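Local coordinates for UPF0434 family protein (Haloferax volcanii, PDB 6F5Z) that probably activates partner methyltransferases as the small Trm112 subunit of archaeal holoenzymes that act in translation, here bound to a putative methyltransferase, at residues D28-I36 / P45-L53. Sequence-based numbering, arbitrary orientation.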
ATOM      1  N   ASP C  28      -8.798 -35.241   5.572  1.00 17.05           N
ATOM      2  CA  ASP C  28      -8.855 -33.987   6.325  1.00 16.31           C
ATOM      3  C   ASP C  28     -10.162 -33.256   6.089  1.00 18.20           C
ATOM      4  O   ASP C  28     -10.557 -32.432   6.907  1.00 19.24           O
ATOM      5  CB  ASP C  28      -7.689 -33.075   5.897  1.00 17.72           C
ATOM      6  CG  ASP C  28      -7.314 -31.898   6.793  1.00 25.02           C
ATOM      7  OD1 ASP C  28      -7.724 -31.889   7.980  1.00 25.33           O
ATOM      8  OD2 ASP C  28      -6.500 -31.062   6.346  1.00 25.44           O
ATOM      9  N   GLU C  29     -10.827 -33.542   4.970  1.00 16.30           N
ATOM     10  CA  GLU C  29     -12.064 -32.844   4.624  1.00 16.72           C
ATOM     11  C   GLU C  29     -13.257 -33.234   5.511  1.00 17.75           C
ATOM     12  O   GLU C  29     -13.667 -34.382   5.497  1.00 17.75           O
ATOM     13  CB  GLU C  29     -12.397 -33.085   3.131  1.00 17.92           C
ATOM     14  CG  GLU C  29     -13.614 -32.308   2.641  1.00 22.40           C
ATOM     15  CD  GLU C  29     -13.487 -30.796   2.653  1.00 33.08           C
ATOM     16  OE1 GLU C  29     -12.354 -30.278   2.790  1.00 30.58           O
ATOM     17  OE2 GLU C  29     -14.529 -30.128   2.475  1.00 29.57           O
ATOM     18  N   ILE C  30     -13.827 -32.283   6.264  1.00 14.49           N
ATOM     19  CA  ILE C  30     -15.048 -32.516   7.028  1.00 13.77           C
ATOM     20  C   ILE C  30     -16.219 -32.134   6.130  1.00 15.90           C
ATOM     21  O   ILE C  30     -16.325 -30.969   5.720  1.00 15.76           O
ATOM     22  CB  ILE C  30     -15.065 -31.699   8.331  1.00 16.54           C
ATOM     23  CG1 ILE C  30     -13.808 -31.958   9.189  1.00 17.49           C
ATOM     24  CG2 ILE C  30     -16.342 -32.018   9.132  1.00 17.15           C
ATOM     25  CD1 ILE C  30     -13.507 -33.469   9.461  1.00 18.82           C
ATOM     26  N   ILE C  31     -17.118 -33.097   5.855  1.00 15.23           N
ATOM     27  CA  ILE C  31     -18.230 -32.890   4.919  1.00 15.86           C
ATOM     28  C   ILE C  31     -19.514 -32.631   5.682  1.00 17.07           C
ATOM     29  O   ILE C  31     -20.247 -31.704   5.320  1.00 17.76           O
ATOM     30  CB  ILE C  31     -18.371 -34.104   3.966  1.00 18.09           C
ATOM     31  CG1 ILE C  31     -17.033 -34.386   3.232  1.00 17.49           C
ATOM     32  CG2 ILE C  31     -19.537 -33.903   2.987  1.00 19.04           C
ATOM     33  CD1 ILE C  31     -16.912 -35.742   2.622  1.00 25.50           C
ATOM     34  N   GLU C  32     -19.795 -33.429   6.739  1.00 14.77           N
ATOM     35  CA  GLU C  32     -20.986 -33.232   7.543  1.00 14.03           C
ATOM     36  C   GLU C  32     -20.580 -33.245   9.000  1.00 16.48           C
ATOM     37  O   GLU C  32     -19.727 -34.039   9.374  1.00 15.95           O
ATOM     38  CB  GLU C  32     -22.022 -34.340   7.294  1.00 15.25           C
ATOM     39  CG  GLU C  32     -22.530 -34.389   5.871  1.00 16.44           C
ATOM     40  CD  GLU C  32     -23.259 -33.155   5.358  1.00 20.22           C
ATOM     41  OE1 GLU C  32     -23.868 -32.438   6.193  1.00 18.90           O
ATOM     42  OE2 GLU C  32     -23.355 -33.008   4.115  1.00 19.64           O
ATOM     43  N   GLY C  33     -21.197 -32.381   9.797  1.00 15.90           N
ATOM     44  CA  GLY C  33     -20.854 -32.299  11.200  1.00 15.74           C
ATOM     45  C   GLY C  33     -21.326 -30.984  11.763  1.00 16.78           C
ATOM     46  O   GLY C  33     -22.238 -30.363  11.209  1.00 16.92           O
ATOM     47  N   ARG C  34     -20.731 -30.595  12.877  1.00 15.00           N
ATOM     48  CA  ARG C  34     -21.113 -29.335  13.475  1.00 15.30           C
ATOM     49  C   ARG C  34     -19.996 -28.837  14.370  1.00 15.62           C
ATOM     50  O   ARG C  34     -19.176 -29.617  14.851  1.00 16.15           O
ATOM     51  CB  ARG C  34     -22.441 -29.456  14.253  1.00 19.13           C
ATOM     52  CG  ARG C  34     -22.370 -30.438  15.408  1.00 22.98           C
ATOM     53  CD  ARG C  34     -23.740 -31.055  15.773  1.00 24.64           C
ATOM     54  NE  ARG C  34     -24.365 -31.618  14.582  1.00 24.38           N
ATOM     55  CZ  ARG C  34     -24.040 -32.799  14.045  1.00 26.21           C
ATOM     56  NH1 ARG C  34     -23.195 -33.614  14.670  1.00 21.63           N
ATOM     57  NH2 ARG C  34     -24.580 -33.181  12.899  1.00 27.11           N
ATOM     58  N   LEU C  35     -19.991 -27.526  14.598  1.00 15.08           N
ATOM     59  CA  LEU C  35     -19.072 -26.847  15.486  1.00 15.71           C
ATOM     60  C   LEU C  35     -19.931 -26.318  16.626  1.00 16.21           C
ATOM     61  O   LEU C  35     -20.916 -25.624  16.366  1.00 17.87           O
ATOM     62  CB  LEU C  35     -18.397 -25.680  14.714  1.00 15.84           C
ATOM     63  CG  LEU C  35     -17.336 -26.183  13.743  1.00 17.28           C
ATOM     64  CD1 LEU C  35     -17.015 -25.116  12.661  1.00 18.37           C
ATOM     65  CD2 LEU C  35     -16.044 -26.562  14.476  1.00 16.28           C
ATOM     66  N   ILE C  36     -19.621 -26.707  17.856  1.00 15.76           N
ATOM     67  CA  ILE C  36     -20.457 -26.343  18.996  1.00 16.38           C
ATOM     68  C   ILE C  36     -19.738 -25.412  19.931  1.00 18.02           C
ATOM     69  O   ILE C  36     -18.625 -25.703  20.349  1.00 18.04           O
ATOM     70  CB  ILE C  36     -20.919 -27.627  19.732  1.00 19.89           C
ATOM     71  CG1 ILE C  36     -21.659 -28.590  18.776  1.00 20.43           C
ATOM     72  CG2 ILE C  36     -21.824 -27.250  20.933  1.00 20.54           C
ATOM     73  CD1 ILE C  36     -21.967 -29.967  19.351  1.00 28.72           C
ATOM     74  N   PRO C  45     -23.761 -25.616  12.013  1.00 15.34           N
ATOM     75  CA  PRO C  45     -23.663 -26.840  11.201  1.00 15.29           C
ATOM     76  C   PRO C  45     -22.633 -26.752  10.105  1.00 18.01           C
ATOM     77  O   PRO C  45     -22.417 -25.677   9.553  1.00 16.92           O
ATOM     78  CB  PRO C  45     -25.067 -26.984  10.620  1.00 17.28           C
ATOM     79  CG  PRO C  45     -25.542 -25.544  10.466  1.00 19.55           C
ATOM     80  CD  PRO C  45     -24.966 -24.829  11.690  1.00 15.69           C
ATOM     81  N   ILE C  46     -22.054 -27.897   9.739  1.00 15.23           N
ATOM     82  CA  ILE C  46     -21.155 -28.002   8.583  1.00 13.95           C
ATOM     83  C   ILE C  46     -21.953 -28.826   7.599  1.00 17.33           C
ATOM     84  O   ILE C  46     -22.323 -29.971   7.913  1.00 16.75           O
ATOM     85  CB  ILE C  46     -19.852 -28.715   8.943  1.00 15.56           C
ATOM     86  CG1 ILE C  46     -19.092 -27.933  10.042  1.00 14.81           C
ATOM     87  CG2 ILE C  46     -19.007 -28.938   7.697  1.00 16.54           C
ATOM     88  CD1 ILE C  46     -17.892 -28.708  10.715  1.00 18.04           C
ATOM     89  N   GLU C  47     -22.294 -28.214   6.456  1.00 15.77           N
ATOM     90  CA  GLU C  47     -23.207 -28.791   5.497  1.00 15.30           C
ATOM     91  C   GLU C  47     -22.516 -28.887   4.189  1.00 18.45           C
ATOM     92  O   GLU C  47     -22.127 -27.860   3.633  1.00 17.57           O
ATOM     93  CB  GLU C  47     -24.462 -27.903   5.375  1.00 17.99           C
ATOM     94  CG  GLU C  47     -25.146 -27.691   6.713  1.00 20.50           C
ATOM     95  CD  GLU C  47     -26.194 -26.598   6.703  1.00 31.57           C
ATOM     96  OE1 GLU C  47     -26.029 -25.579   5.995  1.00 25.41           O
ATOM     97  OE2 GLU C  47     -27.227 -26.799   7.369  1.00 37.79           O
ATOM     98  N   ASP C  48     -22.307 -30.121   3.714  1.00 18.66           N
ATOM     99  CA  ASP C  48     -21.570 -30.364   2.467  1.00 17.52           C
ATOM    100  C   ASP C  48     -20.236 -29.579   2.463  1.00 18.73           C
ATOM    101  O   ASP C  48     -19.875 -28.883   1.478  1.00 18.55           O
ATOM    102  CB  ASP C  48     -22.407 -30.030   1.203  1.00 18.77           C
ATOM    103  CG  ASP C  48     -21.809 -30.603  -0.070  1.00 27.72           C
ATOM    104  OD1 ASP C  48     -21.086 -31.618   0.019  1.00 27.69           O
ATOM    105  OD2 ASP C  48     -21.965 -29.959  -1.150  1.00 33.40           O
ATOM    106  N   GLY C  49     -19.555 -29.621   3.607  1.00 15.85           N
ATOM    107  CA  GLY C  49     -18.238 -29.012   3.764  1.00 16.32           C
ATOM    108  C   GLY C  49     -18.210 -27.531   4.103  1.00 16.05           C
ATOM    109  O   GLY C  49     -17.127 -26.962   4.324  1.00 16.74           O
ATOM    110  N   ILE C  50     -19.393 -26.889   4.153  1.00 14.40           N
ATOM    111  CA  ILE C  50     -19.444 -25.465   4.433  1.00 14.57           C
ATOM    112  C   ILE C  50     -20.020 -25.214   5.827  1.00 15.48           C
ATOM    113  O   ILE C  50     -21.225 -25.446   6.063  1.00 15.32           O
ATOM    114  CB  ILE C  50     -20.278 -24.719   3.355  1.00 17.61           C
ATOM    115  CG1 ILE C  50     -19.578 -24.879   1.947  1.00 19.95           C
ATOM    116  CG2 ILE C  50     -20.418 -23.221   3.755  1.00 18.08           C
ATOM    117  CD1 ILE C  50     -20.349 -24.267   0.798  1.00 24.27           C
ATOM    118  N   PRO C  51     -19.197 -24.673   6.754  1.00 14.52           N
ATOM    119  CA  PRO C  51     -19.721 -24.306   8.061  1.00 13.51           C
ATOM    120  C   PRO C  51     -20.613 -23.074   7.937  1.00 16.98           C
ATOM    121  O   PRO C  51     -20.249 -22.111   7.224  1.00 16.55           O
ATOM    122  CB  PRO C  51     -18.477 -23.958   8.879  1.00 16.38           C
ATOM    123  CG  PRO C  51     -17.331 -24.499   8.090  1.00 18.62           C
ATOM    124  CD  PRO C  51     -17.746 -24.432   6.671  1.00 16.35           C
ATOM    125  N   ASN C  52     -21.743 -23.077   8.657  1.00 15.42           N
ATOM    126  CA  ASN C  52     -22.595 -21.905   8.707  1.00 15.10           C
ATOM    127  C   ASN C  52     -22.355 -21.297  10.076  1.00 16.01           C
ATOM    128  O   ASN C  52     -22.920 -21.748  11.084  1.00 16.36           O
ATOM    129  CB  ASN C  52     -24.066 -22.234   8.462  1.00 15.22           C
ATOM    130  CG  ASN C  52     -24.870 -20.962   8.361  1.00 17.29           C
ATOM    131  OD1 ASN C  52     -24.546 -19.932   8.966  1.00 16.46           O
ATOM    132  ND2 ASN C  52     -25.973 -21.019   7.635  1.00 19.20           N
ATOM    133  N   LEU C  53     -21.473 -20.271  10.106  1.00 15.02           N
ATOM    134  CA  LEU C  53     -21.041 -19.599  11.313  1.00 15.61           C
ATOM    135  C   LEU C  53     -21.723 -18.239  11.478  1.00 18.28           C
ATOM    136  O   LEU C  53     -21.163 -17.349  12.140  1.00 17.55           O
ATOM    137  CB  LEU C  53     -19.509 -19.510  11.405  1.00 16.23           C
ATOM    138  CG  LEU C  53     -18.853 -20.855  11.725  1.00 17.13           C
ATOM    139  CD1 LEU C  53     -17.438 -20.928  11.207  1.00 17.58           C
ATOM    140  CD2 LEU C  53     -18.835 -21.102  13.207  1.00 18.38           C
TER
HETATM  141  O   HOH W   1     -15.221 -27.315   1.474  1.00 28.63           O
HETATM  142  O   HOH W   2     -24.244 -31.655   8.757  1.00 22.88           O
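G33 and I46 form an antiparallel hydrogen-bonded pair, I46 N to G33 O at 2.9 Å and the longer G33 N to I46 O at 3.3 Å, next to the non-hydrogen-bonded pair R34-P45. On the other side of G33 from R34, the chain turns a corner at E32, where I31 and E32 both face E24 in a classic beta bulge, and I31 O takes G49 N at 2.8 Å on an in-plane lone pair. G49 is the third residue of the type I' turn E47-I50 of the next hairpin; its CA-H also points at I30 O. I46 brings the apolar weight: CG1 lies anti to its carbonyl carbon (chi1 -61°) and carries CD1 between I30 CG2 and L35 CG, 4.0 Å from each of these two atoms. L20 and V22 of strand 18-22 add to this cluster, and L35 CD1 reaches on to P51 CB. E32 starts away from the turn, but its chain bends at chi2 (-62°) and folds the carboxylate back over it. D48 N reaches OE2 of E32 at 3.1 Å from above the carboxylate plane, while a water lies 2.7 Å from both E32 OE1 and I46 O, placed to donate to either. Replacing E32 by an alanine would probably leave D48 N without this acceptor and the water without a carboxylate neighbour. One backbone bond and one carboxylate bond thus fasten the bulged corner to the turn, and the carboxylate, near acidic E47 and D48, may pay some electrostatic cost for its grip. Past the turn, P51 and L53 bond through their backbones to the methyltransferase chain, so the contact joins inner strands of a sheet related to the zinc beta-ribbon clan to the edge that meets the partner.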